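Local atomic coordinates of glycoside hydrolase family 31 (Trueperella pyogenes, PDB entry 5I0F), a protein that breaks down cycloalternan, a cyclic glucose oligosaccharide, as a family 31 glycoside hydrolase that passes through a covalent glycosyl-enzyme intermediate. Residues A[211-216]-A[518-523]; A[296-301]-A[587-592]; A[558-563]-A[583-588]; A[691-696]-A[711-716]. All coordinates share one frame; numbering follows the deposited sequence.

Contact 1. Residues A[211-216]-A[518-523]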
loop_
_atom_site.group_PDB
_atom_site.type_symbol
_atom_site.label_atom_id
_atom_site.label_comp_id
_atom_site.label_asym_id
_atom_site.label_seq_id
_atom_site.Cartn_x
_atom_site.Cartn_y
_atom_site.Cartn_z
ATOM N N LEU A 211 -2.701 -0.758 1.152
ATOM C CA LEU A 211 -3.235 -0.139 2.369
ATOM C C LEU A 211 -4.636 -0.683 2.696
ATOM O O LEU A 211 -5.654 0.051 2.613
ATOM C CB LEU A 211 -3.262 1.380 2.180
ATOM C CG LEU A 211 -2.977 2.250 3.398
ATOM C CD1 LEU A 211 -3.063 3.728 3.023
ATOM C CD2 LEU A 211 -3.923 1.948 4.540
ATOM N N PRO A 212 -4.705 -1.964 3.081
ATOM C CA PRO A 212 -5.988 -2.552 3.446
ATOM C C PRO A 212 -6.316 -2.218 4.898
ATOM O O PRO A 212 -5.424 -1.831 5.657
ATOM C CB PRO A 212 -5.722 -4.050 3.307
ATOM C CG PRO A 212 -4.285 -4.193 3.659
ATOM C CD PRO A 212 -3.610 -2.949 3.141
ATOM N N MET A 213 -7.573 -2.388 5.271
ATOM C CA MET A 213 -8.001 -2.382 6.686
ATOM C C MET A 213 -9.149 -3.366 6.875
ATOM O O MET A 213 -9.968 -3.538 5.971
ATOM C CB MET A 213 -8.437 -0.989 7.124
ATOM C CG MET A 213 -7.320 0.049 7.135
ATOM S SD MET A 213 -7.894 1.609 7.789
ATOM C CE MET A 213 -6.587 2.727 7.272
ATOM N N PRO A 214 -9.219 -4.030 8.044
ATOM C CA PRO A 214 -10.323 -4.957 8.290
ATOM C C PRO A 214 -11.536 -4.233 8.883
ATOM O O PRO A 214 -11.977 -4.547 9.991
ATOM C CB PRO A 214 -9.707 -5.967 9.250
ATOM C CG PRO A 214 -8.730 -5.139 10.060
ATOM C CD PRO A 214 -8.174 -4.139 9.081
ATOM N N PHE A 215 -12.082 -3.309 8.106
ATOM C CA PHE A 215 -13.139 -2.384 8.542
ATOM C C PHE A 215 -13.938 -1.975 7.331
ATOM O O PHE A 215 -13.360 -1.787 6.247
ATOM C CB PHE A 215 -12.552 -1.112 9.201
ATOM C CG PHE A 215 -13.473 0.098 9.132
ATOM C CD1 PHE A 215 -14.486 0.272 10.061
ATOM C CD2 PHE A 215 -13.334 1.043 8.129
ATOM C CE1 PHE A 215 -15.344 1.356 9.983
ATOM C CE2 PHE A 215 -14.198 2.133 8.041
ATOM C CZ PHE A 215 -15.190 2.296 8.989
ATOM N N ALA A 216 -15.246 -1.813 7.509
ATOM C CA ALA A 216 -16.110 -1.201 6.490
ATOM C C ALA A 216 -17.349 -0.599 7.129
ATOM O O ALA A 216 -17.767 -1.013 8.205
ATOM C CB ALA A 216 -16.513 -2.231 5.443
ATOM N N GLY A 518 0.210 0.680 4.401
ATOM C CA GLY A 518 -0.366 0.875 5.722
ATOM C C GLY A 518 -1.408 -0.159 6.112
ATOM O O GLY A 518 -1.664 -1.131 5.389
ATOM N N PHE A 519 -1.995 0.078 7.291
ATOM C CA PHE A 519 -2.958 -0.798 7.927
ATOM C C PHE A 519 -3.716 0.041 8.974
ATOM O O PHE A 519 -3.531 1.257 9.055
ATOM C CB PHE A 519 -2.255 -2.029 8.565
ATOM C CG PHE A 519 -3.155 -3.232 8.722
ATOM C CD1 PHE A 519 -3.532 -3.976 7.627
ATOM C CD2 PHE A 519 -3.610 -3.621 9.980
ATOM C CE1 PHE A 519 -4.354 -5.100 7.757
ATOM C CE2 PHE A 519 -4.439 -4.721 10.132
ATOM C CZ PHE A 519 -4.827 -5.464 9.028
ATOM N N THR A 520 -4.605 -0.577 9.733
ATOM C CA THR A 520 -5.255 0.080 10.872
ATOM C C THR A 520 -4.198 0.776 11.729
ATOM O O THR A 520 -3.191 0.160 12.065
ATOM C CB THR A 520 -5.989 -0.973 11.721
ATOM O OG1 THR A 520 -6.757 -1.828 10.873
ATOM C CG2 THR A 520 -6.897 -0.334 12.744
ATOM N N GLY A 521 -4.424 2.055 12.044
ATOM C CA GLY A 521 -3.451 2.901 12.734
ATOM C C GLY A 521 -2.661 3.859 11.854
ATOM O O GLY A 521 -2.171 4.880 12.351
ATOM N N SER A 522 -2.555 3.565 10.548
ATOM C CA SER A 522 -1.915 4.469 9.599
ATOM C C SER A 522 -2.526 5.887 9.542
ATOM O O SER A 522 -1.815 6.846 9.194
ATOM C CB SER A 522 -1.847 3.851 8.198
ATOM O OG SER A 522 -0.987 2.723 8.202
ATOM N N GLN A 523 -3.794 6.014 9.930
ATOM C CA GLN A 523 -4.498 7.304 9.966
ATOM C C GLN A 523 -3.720 8.382 10.771
ATOM O O GLN A 523 -3.746 9.567 10.413
ATOM C CB GLN A 523 -5.891 7.156 10.584
ATOM C CG GLN A 523 -6.875 6.250 9.848
ATOM C CD GLN A 523 -6.885 4.797 10.312
ATOM O OE1 GLN A 523 -5.896 4.272 10.836
ATOM N NE2 GLN A 523 -8.013 4.118 10.078
#

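Contact 2. Residues A[296-301]-A[587-592]. With BGC (beta-D-glucopyranose), chain C.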
loop_
_atom_site.group_PDB
_atom_site.type_symbol
_atom_site.label_atom_id
_atom_site.label_comp_id
_atom_site.label_asym_id
_atom_site.label_seq_id
_atom_site.Cartn_x
_atom_site.Cartn_y
_atom_site.Cartn_z
ATOM N N GLY A 296 0.529 22.894 -1.277
ATOM C CA GLY A 296 1.009 23.399 -2.575
ATOM C C GLY A 296 1.376 22.252 -3.519
ATOM O O GLY A 296 1.233 21.086 -3.179
ATOM N N LEU A 297 1.851 22.563 -4.714
ATOM C CA LEU A 297 2.267 21.503 -5.644
ATOM C C LEU A 297 3.554 20.818 -5.160
ATOM O O LEU A 297 4.535 21.489 -4.763
ATOM C CB LEU A 297 2.459 22.076 -7.049
ATOM C CG LEU A 297 2.918 21.110 -8.142
ATOM C CD1 LEU A 297 1.926 19.982 -8.306
ATOM C CD2 LEU A 297 3.079 21.870 -9.448
ATOM N N TRP A 298 3.536 19.490 -5.185
ATOM C CA TRP A 298 4.713 18.677 -4.906
ATOM C C TRP A 298 5.378 18.298 -6.238
ATOM O O TRP A 298 4.711 17.733 -7.116
ATOM C CB TRP A 298 4.344 17.384 -4.190
ATOM C CG TRP A 298 3.881 17.524 -2.774
ATOM C CD1 TRP A 298 2.998 18.438 -2.272
ATOM C CD2 TRP A 298 4.280 16.703 -1.683
ATOM N NE1 TRP A 298 2.822 18.240 -0.923
ATOM C CE2 TRP A 298 3.601 17.176 -0.535
ATOM C CE3 TRP A 298 5.138 15.610 -1.565
ATOM C CZ2 TRP A 298 3.772 16.601 0.729
ATOM C CZ3 TRP A 298 5.308 15.017 -0.303
ATOM C CH2 TRP A 298 4.619 15.510 0.824
ATOM N N ALA A 299 6.669 18.589 -6.362
ATOM C CA ALA A 299 7.469 18.211 -7.546
ATOM C C ALA A 299 8.344 16.999 -7.221
ATOM O O ALA A 299 8.985 16.971 -6.180
ATOM C CB ALA A 299 8.342 19.364 -7.921
ATOM N N SER A 300 8.396 16.020 -8.117
ATOM C CA SER A 300 9.194 14.804 -7.901
ATOM C C SER A 300 9.608 14.206 -9.254
ATOM O O SER A 300 8.922 14.380 -10.271
ATOM C CB SER A 300 8.382 13.802 -7.094
ATOM O OG SER A 300 9.085 12.585 -6.855
ATOM N N GLY A 301 10.729 13.511 -9.243
ATOM C CA GLY A 301 11.212 12.796 -10.419
ATOM C C GLY A 301 12.385 11.935 -10.027
ATOM O O GLY A 301 13.399 12.451 -9.537
ATOM N N ILE A 587 -3.545 15.982 -1.607
ATOM C CA ILE A 587 -2.138 16.183 -1.946
ATOM C C ILE A 587 -1.991 16.134 -3.457
ATOM O O ILE A 587 -2.430 15.169 -4.109
ATOM C CB ILE A 587 -1.218 15.136 -1.305
ATOM C CG1 ILE A 587 -1.438 15.069 0.218
ATOM C CG2 ILE A 587 0.235 15.387 -1.659
ATOM C CD1 ILE A 587 -1.098 16.324 0.967
ATOM N N MET A 588 -1.421 17.209 -3.995
ATOM C CA MET A 588 -1.246 17.406 -5.432
ATOM C C MET A 588 0.234 17.234 -5.774
ATOM O O MET A 588 1.077 18.016 -5.307
ATOM C CB MET A 588 -1.733 18.807 -5.822
ATOM C CG MET A 588 -1.609 19.094 -7.306
ATOM S SD MET A 588 -1.965 20.828 -7.654
ATOM C CE MET A 588 -2.003 20.742 -9.444
ATOM N N GLN A 589 0.552 16.240 -6.599
ATOM C CA GLN A 589 1.926 15.842 -6.830
ATOM C C GLN A 589 2.121 15.194 -8.186
ATOM O O GLN A 589 1.332 14.323 -8.580
ATOM C CB GLN A 589 2.327 14.832 -5.737
ATOM C CG GLN A 589 3.755 14.288 -5.799
ATOM C CD GLN A 589 3.875 12.782 -6.055
ATOM O OE1 GLN A 589 4.882 12.167 -5.708
ATOM N NE2 GLN A 589 2.849 12.181 -6.660
ATOM N N TYR A 590 3.189 15.574 -8.873
ATOM C CA TYR A 590 3.627 14.843 -10.085
ATOM C C TYR A 590 4.920 14.083 -9.783
ATOM O O TYR A 590 5.703 14.488 -8.930
ATOM C CB TYR A 590 3.747 15.760 -11.306
ATOM C CG TYR A 590 4.933 16.713 -11.307
ATOM C CD1 TYR A 590 6.211 16.266 -11.664
ATOM C CD2 TYR A 590 4.769 18.076 -10.995
ATOM C CE1 TYR A 590 7.296 17.142 -11.679
ATOM C CE2 TYR A 590 5.842 18.955 -11.017
ATOM C CZ TYR A 590 7.099 18.496 -11.356
ATOM O OH TYR A 590 8.156 19.377 -11.379
ATOM N N HIS A 591 5.130 12.992 -10.508
ATOM C CA HIS A 591 6.239 12.070 -10.249
ATOM C C HIS A 591 6.563 11.258 -11.505
ATOM O O HIS A 591 5.717 11.086 -12.381
ATOM C CB HIS A 591 5.869 11.168 -9.055
ATOM C CG HIS A 591 6.930 10.190 -8.644
ATOM N ND1 HIS A 591 8.251 10.542 -8.483
ATOM C CD2 HIS A 591 6.848 8.883 -8.292
ATOM C CE1 HIS A 591 8.949 9.472 -8.125
ATOM N NE2 HIS A 591 8.116 8.453 -7.992
ATOM N N SER A 592 7.785 10.763 -11.584
ATOM C CA SER A 592 8.201 9.877 -12.670
ATOM C C SER A 592 9.124 8.753 -12.204
ATOM O O SER A 592 10.045 8.947 -11.388
ATOM C CB SER A 592 8.895 10.662 -13.782
ATOM O OG SER A 592 10.049 11.356 -13.314
HETATM C C2 BGC C . 7.749 4.091 -5.248
HETATM C C3 BGC C . 8.069 4.999 -6.449
HETATM C C4 BGC C . 9.551 5.359 -6.426
HETATM C C5 BGC C . 10.425 4.096 -6.380
HETATM C C6 BGC C . 11.876 4.500 -6.152
HETATM C C1 BGC C . 8.922 3.419 -4.489
HETATM O O2 BGC C . 6.452 3.464 -5.184
HETATM O O3 BGC C . 7.248 6.170 -6.418
HETATM O O4 BGC C . 9.893 6.151 -7.580
HETATM O O5 BGC C . 10.032 3.140 -5.362
HETATM O O6 BGC C . 12.747 3.378 -6.327
HETATM O O HOH W 1 -0.684 19.406 -2.137
HETATM O O HOH W 2 9.017 13.907 -13.027
HETATM O O HOH W 3 7.384 11.707 -4.683
#

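Contact 3. Residues A[558-563]-A[583-588]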
loop_
_atom_site.group_PDB
_atom_site.type_symbol
_atom_site.label_atom_id
_atom_site.label_comp_id
_atom_site.label_asym_id
_atom_site.label_seq_id
_atom_site.Cartn_x
_atom_site.Cartn_y
_atom_site.Cartn_z
ATOM N N TRP A 558 -4.215 12.308 1.392
ATOM C CA TRP A 558 -3.998 11.370 0.333
ATOM C C TRP A 558 -3.704 12.099 -0.963
ATOM O O TRP A 558 -4.306 13.129 -1.265
ATOM C CB TRP A 558 -5.234 10.491 0.173
ATOM C CG TRP A 558 -5.180 9.521 -0.957
ATOM C CD1 TRP A 558 -4.843 8.217 -0.894
ATOM C CD2 TRP A 558 -5.493 9.793 -2.327
ATOM N NE1 TRP A 558 -4.912 7.645 -2.149
ATOM C CE2 TRP A 558 -5.314 8.597 -3.045
ATOM C CE3 TRP A 558 -5.932 10.938 -3.017
ATOM C CZ2 TRP A 558 -5.566 8.503 -4.408
ATOM C CZ3 TRP A 558 -6.154 10.847 -4.373
ATOM C CH2 TRP A 558 -5.975 9.640 -5.060
ATOM N N GLY A 559 -2.816 11.529 -1.752
ATOM C CA GLY A 559 -2.616 11.952 -3.137
ATOM C C GLY A 559 -2.199 10.807 -4.028
ATOM O O GLY A 559 -2.322 9.632 -3.676
ATOM N N TRP A 560 -1.715 11.156 -5.206
ATOM C CA TRP A 560 -1.367 10.172 -6.237
ATOM C C TRP A 560 -0.409 10.830 -7.235
ATOM O O TRP A 560 -0.244 12.054 -7.243
ATOM C CB TRP A 560 -2.638 9.635 -6.940
ATOM C CG TRP A 560 -3.386 10.677 -7.796
ATOM C CD1 TRP A 560 -3.891 11.873 -7.370
ATOM C CD2 TRP A 560 -3.689 10.598 -9.206
ATOM N NE1 TRP A 560 -4.476 12.545 -8.422
ATOM C CE2 TRP A 560 -4.372 11.786 -9.556
ATOM C CE3 TRP A 560 -3.452 9.641 -10.198
ATOM C CZ2 TRP A 560 -4.820 12.035 -10.858
ATOM C CZ3 TRP A 560 -3.910 9.877 -11.480
ATOM C CH2 TRP A 560 -4.576 11.080 -11.800
ATOM N N ASP A 561 0.249 9.999 -8.032
ATOM C CA ASP A 561 1.125 10.475 -9.113
ATOM C C ASP A 561 0.227 10.922 -10.260
ATOM O O ASP A 561 -0.293 10.096 -11.006
ATOM C CB ASP A 561 2.011 9.360 -9.619
ATOM C CG ASP A 561 2.928 8.764 -8.551
ATOM O OD1 ASP A 561 3.228 9.392 -7.490
ATOM O OD2 ASP A 561 3.350 7.622 -8.813
ATOM N N LEU A 562 -0.009 12.212 -10.401
ATOM C CA LEU A 562 -1.012 12.639 -11.367
ATOM C C LEU A 562 -0.603 12.197 -12.784
ATOM O O LEU A 562 0.548 12.332 -13.169
ATOM C CB LEU A 562 -1.296 14.153 -11.275
ATOM C CG LEU A 562 -0.207 15.140 -11.686
ATOM C CD1 LEU A 562 -0.242 15.484 -13.180
ATOM C CD2 LEU A 562 -0.310 16.421 -10.873
ATOM N N ALA A 563 -1.562 11.603 -13.515
ATOM C CA ALA A 563 -1.377 11.070 -14.847
ATOM C C ALA A 563 -0.432 9.879 -14.964
ATOM O O ALA A 563 -0.053 9.512 -16.076
ATOM C CB ALA A 563 -0.994 12.182 -15.823
ATOM N N THR A 583 -5.712 19.023 -8.763
ATOM C CA THR A 583 -5.883 20.346 -8.159
ATOM C C THR A 583 -6.944 20.351 -7.046
ATOM O O THR A 583 -6.866 21.159 -6.107
ATOM C CB THR A 583 -6.198 21.384 -9.268
ATOM O OG1 THR A 583 -5.105 21.416 -10.183
ATOM C CG2 THR A 583 -6.413 22.789 -8.741
ATOM N N PHE A 584 -7.937 19.468 -7.152
ATOM C CA PHE A 584 -9.020 19.361 -6.180
ATOM C C PHE A 584 -8.964 18.051 -5.371
ATOM O O PHE A 584 -10.010 17.465 -5.079
ATOM C CB PHE A 584 -10.375 19.487 -6.902
ATOM C CG PHE A 584 -10.588 20.840 -7.508
ATOM C CD1 PHE A 584 -10.124 21.132 -8.779
ATOM C CD2 PHE A 584 -11.188 21.842 -6.771
ATOM C CE1 PHE A 584 -10.290 22.401 -9.313
ATOM C CE2 PHE A 584 -11.366 23.118 -7.305
ATOM C CZ PHE A 584 -10.911 23.392 -8.577
ATOM N N MET A 585 -7.752 17.633 -5.005
ATOM C CA MET A 585 -7.505 16.511 -4.114
ATOM C C MET A 585 -6.581 16.919 -2.983
ATOM O O MET A 585 -5.958 17.983 -3.059
ATOM C CB MET A 585 -6.930 15.328 -4.903
ATOM C CG MET A 585 -7.940 14.735 -5.879
ATOM S SD MET A 585 -7.281 13.490 -7.014
ATOM C CE MET A 585 -8.656 13.272 -8.129
ATOM N N PRO A 586 -6.490 16.090 -1.912
ATOM C CA PRO A 586 -5.762 16.566 -0.714
ATOM C C PRO A 586 -4.275 16.894 -0.947
ATOM O O PRO A 586 -3.850 17.994 -0.610
ATOM C CB PRO A 586 -5.954 15.425 0.296
ATOM C CG PRO A 586 -7.217 14.735 -0.163
ATOM C CD PRO A 586 -7.178 14.808 -1.656
ATOM N N ILE A 587 -3.545 15.982 -1.607
ATOM C CA ILE A 587 -2.138 16.183 -1.946
ATOM C C ILE A 587 -1.991 16.134 -3.457
ATOM O O ILE A 587 -2.430 15.169 -4.109
ATOM C CB ILE A 587 -1.218 15.136 -1.305
ATOM C CG1 ILE A 587 -1.438 15.069 0.218
ATOM C CG2 ILE A 587 0.235 15.387 -1.659
ATOM C CD1 ILE A 587 -1.098 16.324 0.967
ATOM N N MET A 588 -1.421 17.209 -3.995
ATOM C CA MET A 588 -1.246 17.406 -5.432
ATOM C C MET A 588 0.234 17.234 -5.774
ATOM O O MET A 588 1.077 18.016 -5.307
ATOM C CB MET A 588 -1.733 18.807 -5.822
ATOM C CG MET A 588 -1.609 19.094 -7.306
ATOM S SD MET A 588 -1.965 20.828 -7.654
ATOM C CE MET A 588 -2.003 20.742 -9.444
#

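Contact 4. Residues A[691-696]-A[711-716]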
loop_
_atom_site.group_PDB
_atom_site.type_symbol
_atom_site.label_atom_id
_atom_site.label_comp_id
_atom_site.label_asym_id
_atom_site.label_seq_id
_atom_site.Cartn_x
_atom_site.Cartn_y
_atom_site.Cartn_z
ATOM N N THR A 691 -21.431 15.302 -17.409
ATOM C CA THR A 691 -22.623 15.354 -16.599
ATOM C C THR A 691 -22.339 15.032 -15.133
ATOM O O THR A 691 -21.641 14.073 -14.834
ATOM C CB THR A 691 -23.686 14.418 -17.208
ATOM O OG1 THR A 691 -24.066 14.949 -18.494
ATOM C CG2 THR A 691 -24.897 14.339 -16.328
ATOM N N THR A 692 -22.909 15.834 -14.240
ATOM C CA THR A 692 -22.750 15.691 -12.802
ATOM C C THR A 692 -24.129 15.571 -12.139
ATOM O O THR A 692 -25.046 16.316 -12.489
ATOM C CB THR A 692 -21.989 16.938 -12.291
ATOM O OG1 THR A 692 -20.711 16.974 -12.926
ATOM C CG2 THR A 692 -21.790 16.926 -10.796
ATOM N N TYR A 693 -24.280 14.629 -11.201
ATOM C CA TYR A 693 -25.474 14.614 -10.348
ATOM C C TYR A 693 -25.293 15.596 -9.199
ATOM O O TYR A 693 -24.319 15.494 -8.430
ATOM C CB TYR A 693 -25.828 13.206 -9.809
ATOM C CG TYR A 693 -27.051 13.265 -8.907
ATOM C CD1 TYR A 693 -28.325 13.506 -9.442
ATOM C CD2 TYR A 693 -26.929 13.166 -7.517
ATOM C CE1 TYR A 693 -29.442 13.622 -8.618
ATOM C CE2 TYR A 693 -28.034 13.255 -6.691
ATOM C CZ TYR A 693 -29.288 13.490 -7.244
ATOM O OH TYR A 693 -30.367 13.606 -6.418
ATOM N N LEU A 694 -26.234 16.538 -9.074
ATOM C CA LEU A 694 -26.264 17.466 -7.949
ATOM C C LEU A 694 -27.301 17.001 -6.953
ATOM O O LEU A 694 -28.458 16.782 -7.324
ATOM C CB LEU A 694 -26.628 18.892 -8.393
ATOM C CG LEU A 694 -25.710 19.556 -9.397
ATOM C CD1 LEU A 694 -26.300 20.906 -9.793
ATOM C CD2 LEU A 694 -24.303 19.710 -8.821
ATOM N N PRO A 695 -26.911 16.844 -5.684
ATOM C CA PRO A 695 -27.914 16.564 -4.650
ATOM C C PRO A 695 -28.705 17.824 -4.265
ATOM O O PRO A 695 -28.380 18.912 -4.732
ATOM C CB PRO A 695 -27.081 16.021 -3.479
ATOM C CG PRO A 695 -25.692 16.457 -3.723
ATOM C CD PRO A 695 -25.534 16.875 -5.152
ATOM N N GLU A 696 -29.721 17.667 -3.418
ATOM C CA GLU A 696 -30.650 18.760 -3.083
ATOM C C GLU A 696 -29.906 19.979 -2.529
ATOM O O GLU A 696 -28.879 19.835 -1.865
ATOM C CB GLU A 696 -31.701 18.308 -2.055
ATOM C CG GLU A 696 -32.673 17.227 -2.530
ATOM C CD GLU A 696 -33.770 17.738 -3.456
ATOM O OE1 GLU A 696 -34.434 18.769 -3.149
ATOM O OE2 GLU A 696 -33.990 17.081 -4.501
ATOM N N GLY A 711 -30.842 18.181 -6.959
ATOM C CA GLY A 711 -31.735 17.048 -7.153
ATOM C C GLY A 711 -31.878 16.639 -8.606
ATOM O O GLY A 711 -32.846 15.981 -8.957
ATOM N N HIS A 712 -30.906 17.020 -9.438
ATOM C CA HIS A 712 -30.969 16.837 -10.891
ATOM C C HIS A 712 -29.576 16.618 -11.458
ATOM O O HIS A 712 -28.585 17.026 -10.853
ATOM C CB HIS A 712 -31.551 18.084 -11.575
ATOM C CG HIS A 712 -32.970 18.373 -11.212
ATOM N ND1 HIS A 712 -33.333 19.445 -10.421
ATOM C CD2 HIS A 712 -34.120 17.726 -11.523
ATOM C CE1 HIS A 712 -34.646 19.442 -10.259
ATOM N NE2 HIS A 712 -35.146 18.412 -10.918
ATOM N N LEU A 713 -29.519 16.001 -12.635
ATOM C CA LEU A 713 -28.297 15.937 -13.433
ATOM C C LEU A 713 -28.099 17.280 -14.122
ATOM O O LEU A 713 -29.071 17.902 -14.533
ATOM C CB LEU A 713 -28.406 14.843 -14.492
ATOM C CG LEU A 713 -28.507 13.406 -13.958
ATOM C CD1 LEU A 713 -28.962 12.440 -15.049
ATOM C CD2 LEU A 713 -27.179 12.966 -13.361
ATOM N N VAL A 714 -26.849 17.727 -14.240
ATOM C CA VAL A 714 -26.506 18.919 -15.026
ATOM C C VAL A 714 -25.354 18.596 -15.968
ATOM O O VAL A 714 -24.510 17.765 -15.641
ATOM C CB VAL A 714 -26.144 20.137 -14.145
ATOM C CG1 VAL A 714 -27.349 20.534 -13.311
ATOM C CG2 VAL A 714 -24.951 19.860 -13.238
ATOM N N THR A 715 -25.333 19.262 -17.123
ATOM C CA THR A 715 -24.289 19.073 -18.127
ATOM C C THR A 715 -23.478 20.372 -18.310
ATOM O O THR A 715 -24.021 21.456 -18.260
ATOM C CB THR A 715 -24.887 18.553 -19.439
ATOM O OG1 THR A 715 -25.491 17.279 -19.183
ATOM C CG2 THR A 715 -23.819 18.363 -20.511
ATOM N N ARG A 716 -22.173 20.220 -18.491
ATOM C CA ARG A 716 -21.195 21.317 -18.493
ATOM C C ARG A 716 -20.288 21.095 -19.694
ATOM O O ARG A 716 -19.768 19.985 -19.862
ATOM C CB ARG A 716 -20.352 21.211 -17.199
ATOM C CG ARG A 716 -19.242 22.236 -16.962
ATOM C CD ARG A 716 -19.870 23.578 -16.830
ATOM N NE ARG A 716 -19.055 24.683 -16.348
ATOM C CZ ARG A 716 -18.287 25.470 -17.091
ATOM N NH1 ARG A 716 -17.998 25.200 -18.361
ATOM N NH2 ARG A 716 -17.748 26.522 -16.512
#

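Contact 1. Residues A[211-216]-A[518-523]
The backbones of L211-P212 and G518-F519 draw alongside each other through C-H...O contacts rather than amide bonds: L211 CA lies 3.5 Å from G518 O, and F519 CA lies 3.5 Å from P212 O, nearly straight at the hydrogen. P212 O, buried with no hydrogen-bond partner in the model, also faces the F519 ring. That ring, with CG anti to the backbone N (chi1 -156°), turns back across both prolines, and its CZ rests 3.6 Å from P214 CD; rigid pyrrolidine rings suit a flat partner because they cost little entropy on packing. M213 runs out extended and meets Q523 tip to tip, SD 3.4 Å from NE2, while that amide nitrogen is hydrogen-bonded to C553 O. The other end of the amide, Q523 OE1, accepts from G521 N in its carbonyl plane. G521 occupies the third position of a type II turn from F519 to S522, where a positive phi of 101° suits glycine, and S522 OG accepts from F519 N at 3.0 Å. This turn belongs to the barrel loop between strands 513-515 and 527-529; it meets the start of strand 212-219, with helix 485-506 against F519 and helix 273-284 against M213 and Q523.

Contact 2. Residues A[296-301]-A[587-592]
S300 and H591 each hold their first side-chain bond anti to the backbone N (chi1 179° and -178°), which sets S300 OG 2.7 Å from H591 ND1 in a weak, bent hydrogen bond that may help to hold the ring. The far nitrogen of the same imidazole, NE2, donates to O4 of the bound glucose and also pairs with O3, each at 2.9 Å. Water 3 links S300 OG to Q589 OE1, whose amide NE2 turns instead to D561. Strands 297-300 and 587-590 are the first and last of the eight-stranded parallel TIM barrel, and their pairing closes it. W298 takes part through both backbone groups: its N donates to M588 O at 2.9 Å, and its O accepts from Y590 N at 3.2 Å. On the face carrying W298, I587 CG2 sits over the five-membered ring, 4.0 Å from its centroid, a CH-pi contact. On the face carrying L297 and A299, Y590 offers its own ring face to A299 CA, the small alanine lying close against it, while Y590 OH is hydrogen-bonded to H317. L297 CD1 fills in beside M588 CG at 3.8 Å.

Contact 3. Residues A[558-563]-A[583-588]
M585 reaches from the turn between helix 572-583 and strand 587-590 to the tryptophans of strand 558-561, within one beta-alpha-beta unit. This unit supplies the last two strands of the TIM barrel. From CB the chain sets off with CG anti to its carbonyl carbon (chi1 -67°) and then runs extended, alongside W558 and pointing the same way. CB and CG carry the sulfur up to the two indoles without themselves coming close to either ring. SD is the atom that touches: it lies at the edge of W558, in the ring plane and 3.9 Å from CZ3, and it approaches W560 obliquely, 3.3 Å from NE1. Both are Met-aromatic contacts, and a polarisable, unbranched side chain suits a site between two large rings. The methyl CE ends the chain near W560 NE1 without coming as close as the sulfur. The M585 side chain also packs on I544 of helix 537-551. W558 keeps its own polar end busy elsewhere, NE1 donating to E180. P586 CB presses against W558 O at 3.2 Å, a tight fit for a rigid ring. G559 passes close to I587, its CA 3.4 Å from I587 O; a CB there would run into that carbonyl, so the absence of a side chain permits the approach. W558 O accepts from I587 N at 3.0 Å, with the donor 40° above the carbonyl plane.

Contact 4. Residues A[691-696]-A[711-716]
L694 O is gripped by two successive amides, G711 N at 2.8 Å and, more weakly, H712 N at 3.2 Å. This is a G1 beta bulge: G711 has a positive phi of 85°, which glycine adopts readily, and its amide comes at the carbonyl from well above the plane. Beyond the bulge, strands 691-694 and 712-716 run antiparallel, with T692 and V714 forming a hydrogen-bonded pair in which each N donates to the other's O at 2.9 Å. At the far end T691 OG1 and T715 OG1 share a hydrogen bond of 2.8 Å across a non-hydrogen-bonded pair, whose close backbones bring beta-branched hydroxyls within reach. On the same face, exposed L713 sets CD2 3.8 Å from Y693 CB, at the edge of the tyrosine ring; Y693 is buried and its OH goes on to D661. On the other face L694 CD1 meets V714 CG1 at 3.7 Å, the side chains crossing at about a right angle. Buried L694 and partly exposed V714 both pack on Y726, while T692 OG1 bonds to N680. Both faces thus mix polar and apolar groups, and backbone bonds supply most of the polar links between the strands.

How the contacts relate
Contacts 2 and 3 are neighbours in one barrel: their centres lie 8 Å apart, both use strand 587-590, and I587 and M588 belong to each. They also touch directly, L562 N lying 3.1 Å from Q589 O in a probable hydrogen bond. Contact 2 reaches the bound glucose through H591, while in contact 3 the W560 side chain stays about 10 Å from that sugar. Contact 1, whose nearest atoms are about 6 Å from those of contact 3, fastens another barrel loop to a beta strand outside the barrel; the side chain of L211 is about 12 Å from the bound beta-D-glucopyranose. Contact 4 belongs to the C-terminal domain, its centre 31 Å from that of contact 2, and is remote from the pocket.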